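Putative dioxygenase (1H-3-hydroxy-4-oxoquinaldine 2,4-dioxygenase) (Mycobacteroides abscessus subsp. abscessus, PDB 6RA3) catalyses the dioxygenolytic ring cleavage of the Pseudomonas quinolone signal (PQS), giving N-octanoylanthranilate and carbon monoxide, on an alpha/beta-hydrolase fold. Local coordinates at residues L35-G40 with L165-Y170; R200-A205 with D227-R232. All coordinates share one frame; numbering follows the deposited sequence.

Contact 1 of 2, residues L35-G40 with L165-Y170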
# COMPACT_ATOMS: atom_id res chain seq x y z
N LEU A 35 2.97 6.82 -10.25
CA LEU A 35 2.78 5.76 -11.23
C LEU A 35 1.31 5.49 -11.51
O LEU A 35 1.00 4.89 -12.55
CB LEU A 35 3.58 4.54 -10.77
CG LEU A 35 3.45 4.05 -9.33
CD1 LEU A 35 1.98 3.75 -9.03
CD2 LEU A 35 4.34 2.82 -9.12
N ARG A 36 0.39 6.00 -10.68
CA ARG A 36 -1.04 5.95 -11.00
C ARG A 36 -1.39 6.71 -12.28
O ARG A 36 -2.52 6.57 -12.77
CB ARG A 36 -1.89 6.55 -9.88
CG ARG A 36 -1.64 5.97 -8.47
CD ARG A 36 -2.49 6.69 -7.39
NE ARG A 36 -3.92 6.50 -7.65
CZ ARG A 36 -4.72 5.64 -7.01
NH1 ARG A 36 -4.25 4.86 -6.04
NH2 ARG A 36 -6.01 5.55 -7.34
N ALA A 37 -0.48 7.54 -12.80
CA ALA A 37 -0.71 8.12 -14.12
C ALA A 37 -0.84 7.04 -15.19
O ALA A 37 -1.34 7.33 -16.29
CB ALA A 37 0.42 9.09 -14.50
N TYR A 38 -0.40 5.82 -14.89
CA TYR A 38 -0.36 4.73 -15.86
C TYR A 38 -1.23 3.55 -15.46
O TYR A 38 -1.13 2.49 -16.06
CB TYR A 38 1.08 4.28 -16.08
CG TYR A 38 1.88 5.33 -16.80
CD1 TYR A 38 1.89 5.38 -18.19
CD2 TYR A 38 2.58 6.30 -16.11
CE1 TYR A 38 2.61 6.34 -18.87
CE2 TYR A 38 3.32 7.28 -16.78
CZ TYR A 38 3.32 7.30 -18.17
OH TYR A 38 4.03 8.25 -18.86
N ASP A 39 -2.13 3.73 -14.49
CA ASP A 39 -3.08 2.67 -14.14
C ASP A 39 -3.90 2.25 -15.35
O ASP A 39 -4.19 1.07 -15.54
CB ASP A 39 -4.02 3.11 -13.03
CG ASP A 39 -3.40 3.00 -11.63
OD1 ASP A 39 -2.32 2.38 -11.51
OD2 ASP A 39 -3.99 3.53 -10.68
N GLY A 40 -4.33 3.23 -16.16
CA GLY A 40 -5.20 2.91 -17.29
C GLY A 40 -4.50 2.12 -18.37
O GLY A 40 -5.09 1.23 -18.99
N LEU A 165 -10.49 13.27 -14.84
CA LEU A 165 -11.01 14.04 -13.72
C LEU A 165 -10.60 13.43 -12.39
O LEU A 165 -10.07 14.14 -11.52
CB LEU A 165 -12.53 14.12 -13.80
CG LEU A 165 -13.08 15.04 -14.89
CD1 LEU A 165 -14.58 15.00 -14.81
CD2 LEU A 165 -12.55 16.47 -14.76
N ASP A 166 -10.84 12.13 -12.20
CA ASP A 166 -10.51 11.49 -10.93
C ASP A 166 -9.02 11.60 -10.63
O ASP A 166 -8.64 11.85 -9.48
CB ASP A 166 -10.96 10.02 -10.95
CG ASP A 166 -12.44 9.85 -10.64
OD1 ASP A 166 -13.12 10.85 -10.31
OD2 ASP A 166 -12.93 8.71 -10.71
N HIS A 167 -8.17 11.45 -11.64
CA HIS A 167 -6.73 11.50 -11.42
C HIS A 167 -6.27 12.87 -10.96
O HIS A 167 -5.40 12.99 -10.09
CB HIS A 167 -6.02 11.12 -12.70
CG HIS A 167 -4.54 11.24 -12.63
ND1 HIS A 167 -3.73 10.25 -12.11
CD2 HIS A 167 -3.70 12.21 -13.06
CE1 HIS A 167 -2.47 10.63 -12.18
NE2 HIS A 167 -2.43 11.81 -12.76
N VAL A 168 -6.85 13.93 -11.55
CA VAL A 168 -6.46 15.29 -11.21
C VAL A 168 -7.04 15.71 -9.86
O VAL A 168 -6.34 16.31 -9.03
CB VAL A 168 -6.90 16.24 -12.34
CG1 VAL A 168 -6.66 17.69 -11.94
CG2 VAL A 168 -6.17 15.92 -13.61
N ARG A 169 -8.33 15.41 -9.63
CA ARG A 169 -9.02 15.83 -8.42
C ARG A 169 -8.59 15.02 -7.19
O ARG A 169 -8.53 15.56 -6.08
CB ARG A 169 -10.53 15.67 -8.61
CG ARG A 169 -11.14 16.65 -9.63
CD ARG A 169 -12.68 16.59 -9.63
NE ARG A 169 -13.17 15.26 -10.01
CZ ARG A 169 -14.45 14.93 -10.15
NH1 ARG A 169 -15.40 15.83 -9.93
NH2 ARG A 169 -14.79 13.69 -10.50
N TYR A 170 -8.30 13.72 -7.37
CA TYR A 170 -8.26 12.78 -6.25
C TYR A 170 -6.95 12.00 -6.11
O TYR A 170 -6.62 11.55 -5.01
CB TYR A 170 -9.41 11.77 -6.39
CG TYR A 170 -10.80 12.38 -6.44
CD1 TYR A 170 -11.16 13.40 -5.58
CD2 TYR A 170 -11.77 11.91 -7.32
CE1 TYR A 170 -12.43 13.94 -5.60
CE2 TYR A 170 -13.05 12.45 -7.34
CZ TYR A 170 -13.36 13.47 -6.48
OH TYR A 170 -14.62 14.04 -6.47
O HOH W 1 -5.37 8.06 -11.44

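Contact 2 of 2, residues R200-A205 with D227-R232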
# COMPACT_ATOMS: atom_id res chain seq x y z
N ARG A 200 16.66 19.76 -28.16
CA ARG A 200 17.30 18.76 -27.31
C ARG A 200 17.46 17.45 -28.08
O ARG A 200 18.54 16.83 -28.04
CB ARG A 200 16.50 18.56 -26.01
CG ARG A 200 17.33 17.95 -24.86
CD ARG A 200 17.55 16.43 -24.98
NE ARG A 200 18.56 15.93 -24.03
CZ ARG A 200 19.83 15.67 -24.34
NH1 ARG A 200 20.26 15.83 -25.58
NH2 ARG A 200 20.67 15.25 -23.40
N MET A 201 16.43 17.03 -28.82
CA MET A 201 16.50 15.77 -29.57
C MET A 201 17.59 15.80 -30.65
O MET A 201 18.29 14.79 -30.86
CB MET A 201 15.16 15.46 -30.22
CG MET A 201 14.06 15.16 -29.22
SD MET A 201 12.59 14.57 -30.00
CE MET A 201 11.31 15.76 -29.72
N GLU A 202 17.72 16.92 -31.37
CA GLU A 202 18.74 17.02 -32.41
C GLU A 202 20.14 17.00 -31.82
O GLU A 202 21.10 16.68 -32.53
CB GLU A 202 18.54 18.29 -33.25
CG GLU A 202 17.15 18.40 -33.90
CD GLU A 202 17.02 19.64 -34.81
OE1 GLU A 202 17.60 19.62 -35.92
OE2 GLU A 202 16.35 20.61 -34.42
N ALA A 203 20.29 17.33 -30.54
CA ALA A 203 21.58 17.24 -29.88
C ALA A 203 21.95 15.82 -29.44
O ALA A 203 23.04 15.63 -28.89
CB ALA A 203 21.60 18.18 -28.68
N LEU A 204 21.08 14.83 -29.67
CA LEU A 204 21.37 13.47 -29.24
C LEU A 204 22.50 12.88 -30.07
O LEU A 204 22.45 12.91 -31.30
CB LEU A 204 20.13 12.59 -29.37
CG LEU A 204 19.03 12.83 -28.34
CD1 LEU A 204 17.72 12.21 -28.79
CD2 LEU A 204 19.46 12.31 -26.96
N ALA A 205 23.52 12.34 -29.38
CA ALA A 205 24.64 11.63 -30.01
C ALA A 205 24.17 10.67 -31.11
O ALA A 205 24.43 10.90 -32.29
CB ALA A 205 25.44 10.85 -28.96
N ASP A 227 5.67 17.37 -38.78
CA ASP A 227 5.94 16.96 -40.16
C ASP A 227 7.33 17.39 -40.59
O ASP A 227 8.12 16.59 -41.10
CB ASP A 227 4.91 17.58 -41.10
CG ASP A 227 3.51 17.08 -40.84
OD1 ASP A 227 3.40 15.89 -40.47
OD2 ASP A 227 2.53 17.85 -41.02
N ASP A 228 7.60 18.68 -40.39
CA ASP A 228 8.90 19.27 -40.69
C ASP A 228 10.01 18.54 -39.96
O ASP A 228 11.03 18.17 -40.55
CB ASP A 228 8.84 20.75 -40.29
CG ASP A 228 9.98 21.56 -40.85
OD1 ASP A 228 11.16 21.15 -40.73
OD2 ASP A 228 9.67 22.65 -41.40
N PHE A 229 9.83 18.32 -38.66
CA PHE A 229 10.84 17.59 -37.89
C PHE A 229 10.92 16.14 -38.36
O PHE A 229 12.01 15.60 -38.53
CB PHE A 229 10.51 17.69 -36.39
CG PHE A 229 11.70 17.44 -35.51
CD1 PHE A 229 12.63 18.44 -35.28
CD2 PHE A 229 11.89 16.20 -34.91
CE1 PHE A 229 13.74 18.21 -34.49
CE2 PHE A 229 12.98 15.97 -34.12
CZ PHE A 229 13.92 16.97 -33.90
N ALA A 230 9.76 15.53 -38.62
CA ALA A 230 9.74 14.13 -39.05
C ALA A 230 10.35 13.94 -40.43
O ALA A 230 10.99 12.91 -40.70
CB ALA A 230 8.31 13.59 -39.02
N ALA A 231 10.18 14.93 -41.33
CA ALA A 231 10.80 14.87 -42.65
C ALA A 231 12.32 15.00 -42.58
O ALA A 231 13.02 14.40 -43.40
CB ALA A 231 10.21 15.96 -43.53
N ARG A 232 12.85 15.77 -41.62
CA ARG A 232 14.30 15.93 -41.48
C ARG A 232 14.96 14.71 -40.86
O ARG A 232 16.15 14.46 -41.11
CB ARG A 232 14.62 17.13 -40.59
CG ARG A 232 14.60 18.50 -41.25
CD ARG A 232 14.91 19.58 -40.19
NE ARG A 232 13.70 20.04 -39.48
CZ ARG A 232 13.69 20.59 -38.26
NH1 ARG A 232 14.82 20.75 -37.57
NH2 ARG A 232 12.52 20.97 -37.72

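Contact 1 of 2, residues L35-G40 with L165-Y170
His167 ND1 is hydrogen-bonded to a water oxygen at 2.8 Å, and that water also reaches Arg36 O across the contact through a weak bond of 3.5 Å, which it donates. The water lies at the edge of the imidazole, in the ring plane, while Arg36 O itself sits obliquely to the ring, 3.9 Å from ND1, so the two segments are joined by a solvent bridge and not by a direct hydrogen bond. At the other nitrogen, His167 NE2 is hydrogen-bonded to ND1 of His33, whose ring meets that of His167 with the planes at about 65°. Both ring nitrogens are thus engaged, which fixes the rotation of the imidazole. The carbon between them makes the apolar part of the contact: CE1 of His167 lies 3.6 Å from Ala37 CA and 4.0 Å from Ala37 CB. With CG anti to the backbone N (chi1 175°), the ring reaches out from helix 162-170 to the 3-10 turn 35-37, although the nearest CA atoms, those of Ala37 and His167, stay 7.4 Å apart. The turn follows strand 24-28 of the alpha/beta-hydrolase sheet. Just after it, Tyr38 OH hydrogen-bonds Leu28 O and Asp39 OD1 forms a salt bridge with Arg53 NH1. At the end of the helical segment, Tyr170 makes a cation-pi contact with Arg46 of the second subunit. The side chain of His167 lies about 9 Å from that of His246, the probable proton donor/acceptor of the active site. A buried histidine with both ring nitrogens bonded, to water and to His33, therefore packs on Ala37 and couples the helix to the loop, its link to Arg36 O being a weak water bridge.

Contact 2 of 2, residues R200-A205 with D227-R232
A surface salt-bridge network of Glu202, Asp228 and Arg232 borders this contact, with a Met-aromatic pair on its buried side. Glu202 OE1 lies 3.4 Å from Arg232 NH1, at the edge of the guanidinium and near its plane; the carboxylate plane is turned 74° from that of the guanidinium. Arg232 has a second anionic partner one helical turn back: its NE donates to Asp228 OD1 at 3.0 Å, the carboxylate oxygen standing 24° out of the guanidinium plane. The arginine chain bends at chi3 and stands between the two acids, which would probably favour its positive charge. The contact joins helix 197-202 to helix 221-232, the helix that links strands 209-214 and 236-240 in the parallel part of the alpha/beta-hydrolase sheet. On the buried side, the Phe229 ring extends towards helix 197-202. Glu202 CG meets it at the edge, 3.5 Å from Phe229 CE1, and OE2 of the same glutamate also lies in the ring plane, 3.5 Å from CE1, with the carboxylate nearly perpendicular to the ring. Met201 approaches obliquely: its CB is 4.2 Å from Phe229 CZ, and its SD is 5.4 Å from the ring centroid, 55° off the ring normal. Phe236 packs edge-to-face with Phe229 and also touches Met201, continuing the apolar side onto strand 236-240, while Ile210 of strand 209-214 meets Met201 as well.

From the N terminus, the chain leaves strand 24-28, enters 35-40, and returns to it at 165-170, so contact 1 closes a loop of 124 intervening residues that includes strands 51-54, 90-95 and 116-120. Helix 177-194 follows before 200-205 opens contact 2, which closes a much shorter loop of 21 residues around strand 209-214. The two loops run in series, neither nesting nor crossing. Contact 1 ties helix 162-170 to the loop after strand 24-28, whereas contact 2 joins two helices near strands 209-214 and 236-240. They lie on opposite sides of the chain's centre, about 15 Å apart at their nearest atoms, and do not touch.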